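Local coordinates for protein histidinol-phosphatase (Listeria monocytogenes serotype 4b str. H7858, PDB 6NLR) that probably hydrolyses L-histidinol phosphate to histidinol and phosphate in histidine biosynthesis, using a trinuclear metal centre, at residues E34-E46 / V58-Y71. Sequence-based numbering, arbitrary orientation.
Sequences EYSIVEHAPLSSE and VTTASMAMSDLPYY. With MN (manganese (II) ion), chain D.
Ile37, on strand 34-40, lays its CG2 methyl 4.1 Å from CE1 of Tyr71, the two side chains running antiparallel alongside each other. The phenol, carried to the strand with CG anti to the backbone N (chi1 169°), also lies against Glu39, whose CB is 3.4 Å from Tyr71 CE1; its hydroxyl is hydrogen-bonded to the carbonyl of Gly91 on the adjacent strand. The selenomethionine Met63 bends at its last torsion to set CE over the centre of the Tyr71 ring, close to Glu39 CG as well. Glu39 folds back so that OE2 accepts the N-H of His40 at 2.9 Å, while Thr9 and His8 hold its carboxylate too. At His40, NE2 binds manganese at 2.1 Å and CB packs on Ser62 CB; a water molecule accepts from Met63 N and donates to the His40 carbonyl. Ser62 OG lies 3.2 Å from Ala41 O, in a weak hydrogen bond that Met63 O may compete for. Pro42 nestles among Met63, Met65 and Leu68, with CB 3.9 Å from SE of Met65, also a selenomethionine, and Leu43 CD1 meets Ala61 CB at 3.7 Å. His14 and His260 bind the same manganese ion; a metal-binding histidine at the C-terminal end of a parallel strand is typical of the PHP-family barrel.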
ATOM      1  N   GLU A  34      -7.521  13.116  11.592  1.00 28.93           N
ATOM      2  CA  GLU A  34      -6.207  12.431  11.629  1.00 27.96           C
ATOM      3  C   GLU A  34      -5.835  11.980  10.220  1.00 26.83           C
ATOM      4  O   GLU A  34      -6.714  11.489   9.491  1.00 26.77           O
ATOM      5  CB  GLU A  34      -6.272  11.274  12.607  1.00 28.92           C
ATOM      6  CG  GLU A  34      -4.925  10.732  12.966  1.00 33.00           C
ATOM      7  CD  GLU A  34      -4.950   9.764  14.135  1.00 35.13           C
ATOM      8  OE1 GLU A  34      -6.031   9.506  14.631  1.00 33.06           O
ATOM      9  OE2 GLU A  34      -3.880   9.266  14.519  1.00 41.78           O
ATOM     10  N   TYR A  35      -4.577  12.176   9.839  1.00 26.44           N
ATOM     11  CA  TYR A  35      -4.135  12.140   8.428  1.00 25.88           C
ATOM     12  C   TYR A  35      -2.667  11.722   8.386  1.00 26.71           C
ATOM     13  O   TYR A  35      -1.840  12.429   8.992  1.00 29.25           O
ATOM     14  CB  TYR A  35      -4.422  13.515   7.830  1.00 25.43           C
ATOM     15  CG  TYR A  35      -4.167  13.674   6.356  1.00 25.61           C
ATOM     16  CD1 TYR A  35      -2.887  13.922   5.889  1.00 25.76           C
ATOM     17  CD2 TYR A  35      -5.201  13.659   5.439  1.00 26.93           C
ATOM     18  CE1 TYR A  35      -2.635  14.144   4.551  1.00 26.59           C
ATOM     19  CE2 TYR A  35      -4.962  13.853   4.090  1.00 28.45           C
ATOM     20  CZ  TYR A  35      -3.677  14.110   3.644  1.00 27.10           C
ATOM     21  OH  TYR A  35      -3.413  14.347   2.325  1.00 27.14           O
ATOM     22  N   SER A  36      -2.359  10.622   7.698  1.00 23.82           N
ATOM     23  CA  SER A  36      -0.984  10.096   7.549  1.00 24.09           C
ATOM     24  C   SER A  36      -0.480  10.348   6.124  1.00 24.70           C
ATOM     25  O   SER A  36      -1.124   9.936   5.137  1.00 22.31           O
ATOM     26  CB  SER A  36      -0.894   8.637   7.943  1.00 25.53           C
ATOM     27  OG  SER A  36      -1.077   8.479   9.342  1.00 25.97           O
ATOM     28  N   ILE A  37       0.659  11.025   6.050  1.00 23.31           N
ATOM     29  CA  ILE A  37       1.468  11.181   4.829  1.00 25.19           C
ATOM     30  C   ILE A  37       2.471  10.036   4.835  1.00 26.66           C
ATOM     31  O   ILE A  37       3.393  10.061   5.682  1.00 25.74           O
ATOM     32  CB  ILE A  37       2.151  12.547   4.800  1.00 26.24           C
ATOM     33  CG1 ILE A  37       1.127  13.679   4.908  1.00 27.91           C
ATOM     34  CG2 ILE A  37       3.010  12.656   3.547  1.00 27.82           C
ATOM     35  CD1 ILE A  37       1.740  15.003   5.271  1.00 31.08           C
ATOM     36  N   VAL A  38       2.268   9.070   3.944  1.00 22.75           N
ATOM     37  CA  VAL A  38       3.114   7.865   3.861  1.00 25.22           C
ATOM     38  C   VAL A  38       3.597   7.741   2.416  1.00 24.05           C
ATOM     39  O   VAL A  38       3.114   6.874   1.655  1.00 24.20           O
ATOM     40  CB  VAL A  38       2.379   6.625   4.413  1.00 25.26           C
ATOM     41  CG1 VAL A  38       2.344   6.678   5.934  1.00 26.11           C
ATOM     42  CG2 VAL A  38       0.969   6.487   3.865  1.00 26.29           C
ATOM     43  N   GLU A  39       4.525   8.611   2.056  1.00 24.18           N
ATOM     44  CA  GLU A  39       5.062   8.674   0.683  1.00 23.49           C
ATOM     45  C   GLU A  39       5.862   7.395   0.401  1.00 25.66           C
ATOM     46  O   GLU A  39       6.438   6.800   1.351  1.00 21.57           O
ATOM     47  CB  GLU A  39       5.903   9.931   0.508  1.00 25.65           C
ATOM     48  CG  GLU A  39       6.205  10.201  -0.938  1.00 27.30           C
ATOM     49  CD  GLU A  39       4.950  10.156  -1.806  1.00 24.89           C
ATOM     50  OE1 GLU A  39       4.260  11.176  -1.874  1.00 25.32           O
ATOM     51  OE2 GLU A  39       4.683   9.078  -2.377  1.00 25.98           O
ATOM     52  N   HIS A  40       5.918   6.978  -0.864  1.00 22.82           N
ATOM     53  CA  HIS A  40       6.750   5.822  -1.277  1.00 25.68           C
ATOM     54  C   HIS A  40       8.208   6.021  -0.869  1.00 26.95           C
ATOM     55  O   HIS A  40       8.805   7.050  -1.256  1.00 26.78           O
ATOM     56  CB  HIS A  40       6.671   5.632  -2.779  1.00 28.88           C
ATOM     57  CG  HIS A  40       5.299   5.305  -3.215  1.00 27.61           C
ATOM     58  ND1 HIS A  40       4.750   4.064  -2.982  1.00 32.07           N
ATOM     59  CD2 HIS A  40       4.378   6.042  -3.866  1.00 28.92           C
ATOM     60  CE1 HIS A  40       3.528   4.037  -3.488  1.00 28.30           C
ATOM     61  NE2 HIS A  40       3.281   5.242  -4.029  1.00 29.91           N
ATOM     62  N   ALA A  41       8.773   5.071  -0.121  1.00 27.74           N
ATOM     63  CA  ALA A  41      10.207   5.085   0.247  1.00 26.39           C
ATOM     64  C   ALA A  41      11.027   4.856  -1.014  1.00 25.64           C
ATOM     65  O   ALA A  41      10.612   4.074  -1.859  1.00 27.73           O
ATOM     66  CB  ALA A  41      10.517   4.030   1.275  1.00 26.96           C
ATOM     67  N   PRO A  42      12.202   5.498  -1.167  1.00 24.96           N
ATOM     68  CA  PRO A  42      13.118   5.194  -2.267  1.00 27.27           C
ATOM     69  C   PRO A  42      13.439   3.694  -2.413  1.00 28.32           C
ATOM     70  O   PRO A  42      13.619   3.024  -1.401  1.00 26.26           O
ATOM     71  CB  PRO A  42      14.393   5.966  -1.887  1.00 28.63           C
ATOM     72  CG  PRO A  42      13.887   7.130  -1.055  1.00 29.10           C
ATOM     73  CD  PRO A  42      12.708   6.558  -0.282  1.00 26.95           C
ATOM     74  N   LEU A  43      13.482   3.187  -3.651  1.00 26.84           N
ATOM     75  CA  LEU A  43      13.812   1.754  -3.911  1.00 29.54           C
ATOM     76  C   LEU A  43      15.313   1.534  -3.762  1.00 31.54           C
ATOM     77  O   LEU A  43      16.059   2.470  -3.969  1.00 34.57           O
ATOM     78  CB  LEU A  43      13.368   1.341  -5.307  1.00 30.80           C
ATOM     79  CG  LEU A  43      11.876   1.471  -5.590  1.00 29.65           C
ATOM     80  CD1 LEU A  43      11.589   1.062  -7.025  1.00 32.43           C
ATOM     81  CD2 LEU A  43      11.080   0.619  -4.631  1.00 31.98           C
ATOM     82  N   SER A  44      15.726   0.331  -3.371  1.00 31.64           N
ATOM     83  CA  SER A  44      17.132  -0.136  -3.439  1.00 31.64           C
ATOM     84  C   SER A  44      17.638   0.049  -4.878  1.00 33.47           C
ATOM     85  O   SER A  44      16.938  -0.408  -5.809  1.00 30.32           O
ATOM     86  CB  SER A  44      17.239  -1.574  -2.984  1.00 31.16           C
ATOM     87  OG  SER A  44      18.282  -2.235  -3.677  1.00 33.70           O
ATOM     88  N   SER A  45      18.804   0.679  -5.065  1.00 32.94           N
ATOM     89  CA  SER A  45      19.464   0.786  -6.389  1.00 35.54           C
ATOM     90  C   SER A  45      19.839  -0.617  -6.899  1.00 36.09           C
ATOM     91  O   SER A  45      19.788  -0.810  -8.128  1.00 34.13           O
ATOM     92  CB  SER A  45      20.654   1.720  -6.353  1.00 39.60           C
ATOM     93  OG  SER A  45      21.610   1.265  -5.407  1.00 46.18           O
ATOM     94  N   GLU A  46      20.189  -1.559  -6.014  1.00 35.79           N
ATOM     95  CA  GLU A  46      20.474  -2.973  -6.385  1.00 37.28           C
ATOM     96  C   GLU A  46      19.196  -3.621  -6.931  1.00 31.85           C
ATOM     97  O   GLU A  46      19.264  -4.322  -7.936  1.00 32.09           O
ATOM     98  CB  GLU A  46      20.979  -3.808  -5.203  1.00 39.95           C
ATOM     99  CG  GLU A  46      22.405  -3.518  -4.810  1.00 47.28           C
ATOM    100  CD  GLU A  46      23.385  -3.731  -5.953  1.00 52.18           C
ATOM    101  OE1 GLU A  46      23.512  -4.894  -6.451  1.00 58.29           O
ATOM    102  OE2 GLU A  46      23.979  -2.732  -6.373  1.00 49.10           O
ATOM    103  N   VAL A  58       9.280   1.384 -12.510  1.00 27.44           N
ATOM    104  CA  VAL A  58      10.439   1.421 -11.581  1.00 26.59           C
ATOM    105  C   VAL A  58      10.922   2.864 -11.454  1.00 29.26           C
ATOM    106  O   VAL A  58      11.100   3.301 -10.315  1.00 28.88           O
ATOM    107  CB  VAL A  58      11.558   0.492 -12.086  1.00 27.20           C
ATOM    108  CG1 VAL A  58      12.770   0.542 -11.168  1.00 26.50           C
ATOM    109  CG2 VAL A  58      11.043  -0.932 -12.258  1.00 30.05           C
ATOM    110  N   THR A  59      11.122   3.586 -12.570  1.00 29.03           N
ATOM    111  CA  THR A  59      11.693   4.966 -12.543  1.00 30.92           C
ATOM    112  C   THR A  59      10.739   5.910 -11.811  1.00 30.82           C
ATOM    113  O   THR A  59      11.184   6.865 -11.202  1.00 32.38           O
ATOM    114  CB  THR A  59      11.971   5.531 -13.941  1.00 32.70           C
ATOM    115  OG1 THR A  59      10.732   5.477 -14.639  1.00 34.20           O
ATOM    116  CG2 THR A  59      13.032   4.773 -14.708  1.00 34.49           C
ATOM    117  N   THR A  60       9.451   5.614 -11.861  1.00 32.86           N
ATOM    118  CA  THR A  60       8.333   6.485 -11.416  1.00 32.35           C
ATOM    119  C   THR A  60       7.846   6.023 -10.032  1.00 31.61           C
ATOM    120  O   THR A  60       7.007   6.724  -9.451  1.00 29.25           O
ATOM    121  CB  THR A  60       7.345   6.416 -12.589  1.00 33.15           C
ATOM    122  OG1 THR A  60       7.391   7.661 -13.283  1.00 39.98           O
ATOM    123  CG2 THR A  60       5.973   5.951 -12.222  1.00 33.52           C
ATOM    124  N   ALA A  61       8.356   4.892  -9.518  1.00 30.33           N
ATOM    125  CA  ALA A  61       7.837   4.240  -8.294  1.00 31.36           C
ATOM    126  C   ALA A  61       7.971   5.179  -7.091  1.00 29.48           C
ATOM    127  O   ALA A  61       7.052   5.216  -6.264  1.00 31.21           O
ATOM    128  CB  ALA A  61       8.551   2.933  -8.043  1.00 30.31           C
ATOM    129  N   SER A  62       9.096   5.869  -6.938  1.00 31.92           N
ATOM    130  CA  SER A  62       9.345   6.599  -5.674  1.00 34.88           C
ATOM    131  C   SER A  62      10.386   7.677  -5.873  1.00 33.93           C
ATOM    132  O   SER A  62      11.092   7.676  -6.867  1.00 32.34           O
ATOM    133  CB  SER A  62       9.748   5.628  -4.599  1.00 38.88           C
ATOM    134  OG  SER A  62      11.005   5.082  -4.908  1.00 43.00           O
HETATM  135  N   MSE A  63      10.461   8.583  -4.898  1.00 35.48           N
HETATM  136  CA  MSE A  63      11.466   9.630  -4.892  1.00 37.72           C
HETATM  137  C   MSE A  63      12.864   9.021  -4.724  1.00 36.66           C
HETATM  138  O   MSE A  63      13.007   7.843  -4.381  1.00 34.81           O
HETATM  139  CB  MSE A  63      11.150  10.606  -3.751  1.00 39.58           C
HETATM  140  CG  MSE A  63      11.453  10.053  -2.373  1.00 41.03           C
HETATM  141 SE   MSE A  63      10.821  11.231  -0.927  1.00 45.57          SE
HETATM  142  CE  MSE A  63       9.400  10.245  -0.060  1.00 37.65           C
ATOM    143  N   ALA A  64      13.887   9.854  -4.957  1.00 37.47           N
ATOM    144  CA  ALA A  64      15.278   9.489  -4.741  1.00 41.65           C
ATOM    145  C   ALA A  64      15.654   9.710  -3.276  1.00 37.51           C
ATOM    146  O   ALA A  64      15.034  10.508  -2.589  1.00 34.48           O
ATOM    147  CB  ALA A  64      16.169  10.312  -5.647  1.00 45.40           C
HETATM  148  N   MSE A  65      16.711   9.024  -2.841  1.00 36.18           N
HETATM  149  CA  MSE A  65      17.277   9.198  -1.511  1.00 38.48           C
HETATM  150  C   MSE A  65      17.562  10.678  -1.243  1.00 35.88           C
HETATM  151  O   MSE A  65      17.284  11.175  -0.162  1.00 34.83           O
HETATM  152  CB  MSE A  65      18.550   8.354  -1.368  1.00 41.22           C
HETATM  153  CG  MSE A  65      18.289   6.857  -1.258  1.00 46.86           C
HETATM  154 SE   MSE A  65      17.440   6.299   0.454  1.00 49.60          SE
HETATM  155  CE  MSE A  65      18.811   6.917   1.724  1.00 63.25           C
ATOM    156  N   SER A  66      18.088  11.396  -2.240  1.00 37.05           N
ATOM    157  CA  SER A  66      18.467  12.788  -2.051  1.00 37.74           C
ATOM    158  C   SER A  66      17.238  13.680  -1.802  1.00 37.18           C
ATOM    159  O   SER A  66      17.423  14.791  -1.303  1.00 38.96           O
ATOM    160  CB  SER A  66      19.269  13.277  -3.218  1.00 41.03           C
ATOM    161  OG  SER A  66      18.521  13.145  -4.410  1.00 42.65           O
ATOM    162  N   ASP A  67      16.025  13.240  -2.142  1.00 36.63           N
ATOM    163  CA  ASP A  67      14.795  14.043  -1.884  1.00 37.68           C
ATOM    164  C   ASP A  67      14.368  13.956  -0.414  1.00 34.86           C
ATOM    165  O   ASP A  67      13.552  14.795  -0.008  1.00 34.83           O
ATOM    166  CB  ASP A  67      13.621  13.589  -2.757  1.00 40.14           C
ATOM    167  CG  ASP A  67      13.833  13.854  -4.238  1.00 43.38           C
ATOM    168  OD1 ASP A  67      14.262  14.964  -4.568  1.00 45.16           O
ATOM    169  OD2 ASP A  67      13.575  12.927  -5.049  1.00 52.99           O
ATOM    170  N   LEU A  68      14.840  12.959   0.344  1.00 32.05           N
ATOM    171  CA  LEU A  68      14.324  12.686   1.710  1.00 33.37           C
ATOM    172  C   LEU A  68      14.403  13.925   2.604  1.00 30.44           C
ATOM    173  O   LEU A  68      13.420  14.236   3.257  1.00 30.00           O
ATOM    174  CB  LEU A  68      15.056  11.496   2.341  1.00 36.64           C
ATOM    175  CG  LEU A  68      14.664  10.132   1.792  1.00 36.79           C
ATOM    176  CD1 LEU A  68      15.551   9.032   2.365  1.00 40.60           C
ATOM    177  CD2 LEU A  68      13.197   9.843   2.061  1.00 36.92           C
ATOM    178  N   PRO A  69      15.536  14.648   2.722  1.00 32.66           N
ATOM    179  CA  PRO A  69      15.575  15.842   3.571  1.00 33.80           C
ATOM    180  C   PRO A  69      14.480  16.874   3.219  1.00 34.94           C
ATOM    181  O   PRO A  69      13.868  17.436   4.120  1.00 32.35           O
ATOM    182  CB  PRO A  69      16.969  16.440   3.313  1.00 36.59           C
ATOM    183  CG  PRO A  69      17.805  15.276   2.801  1.00 35.38           C
ATOM    184  CD  PRO A  69      16.830  14.372   2.073  1.00 34.06           C
ATOM    185  N   TYR A  70      14.221  17.066   1.924  1.00 36.06           N
ATOM    186  CA  TYR A  70      13.214  18.026   1.397  1.00 35.04           C
ATOM    187  C   TYR A  70      11.811  17.507   1.736  1.00 34.38           C
ATOM    188  O   TYR A  70      10.944  18.308   2.143  1.00 32.34           O
ATOM    189  CB  TYR A  70      13.439  18.262  -0.097  1.00 38.86           C
ATOM    190  CG  TYR A  70      14.799  18.848  -0.422  1.00 42.23           C
ATOM    191  CD1 TYR A  70      15.082  20.188  -0.192  1.00 45.33           C
ATOM    192  CD2 TYR A  70      15.820  18.050  -0.920  1.00 44.62           C
ATOM    193  CE1 TYR A  70      16.334  20.722  -0.447  1.00 50.43           C
ATOM    194  CE2 TYR A  70      17.069  18.575  -1.215  1.00 48.92           C
ATOM    195  CZ  TYR A  70      17.328  19.915  -0.975  1.00 53.79           C
ATOM    196  OH  TYR A  70      18.556  20.450  -1.268  1.00 62.55           O
ATOM    197  N   TYR A  71      11.606  16.192   1.632  1.00 29.77           N
ATOM    198  CA  TYR A  71      10.326  15.534   1.991  1.00 29.32           C
ATOM    199  C   TYR A  71      10.008  15.784   3.466  1.00 29.37           C
ATOM    200  O   TYR A  71       8.910  16.294   3.757  1.00 28.88           O
ATOM    201  CB  TYR A  71      10.380  14.035   1.711  1.00 28.99           C
ATOM    202  CG  TYR A  71       9.222  13.257   2.278  1.00 27.78           C
ATOM    203  CD1 TYR A  71       7.953  13.398   1.749  1.00 27.78           C
ATOM    204  CD2 TYR A  71       9.393  12.371   3.325  1.00 27.64           C
ATOM    205  CE1 TYR A  71       6.884  12.679   2.249  1.00 27.19           C
ATOM    206  CE2 TYR A  71       8.337  11.638   3.835  1.00 27.78           C
ATOM    207  CZ  TYR A  71       7.075  11.786   3.288  1.00 27.54           C
ATOM    208  OH  TYR A  71       6.017  11.049   3.743  1.00 24.96           O
TER
HETATM  209 MN    MN D 301       1.708   5.729  -5.395  0.83 27.66          MN
HETATM  210  O   HOH W   1       8.118   8.587  -3.365  1.00 29.87           O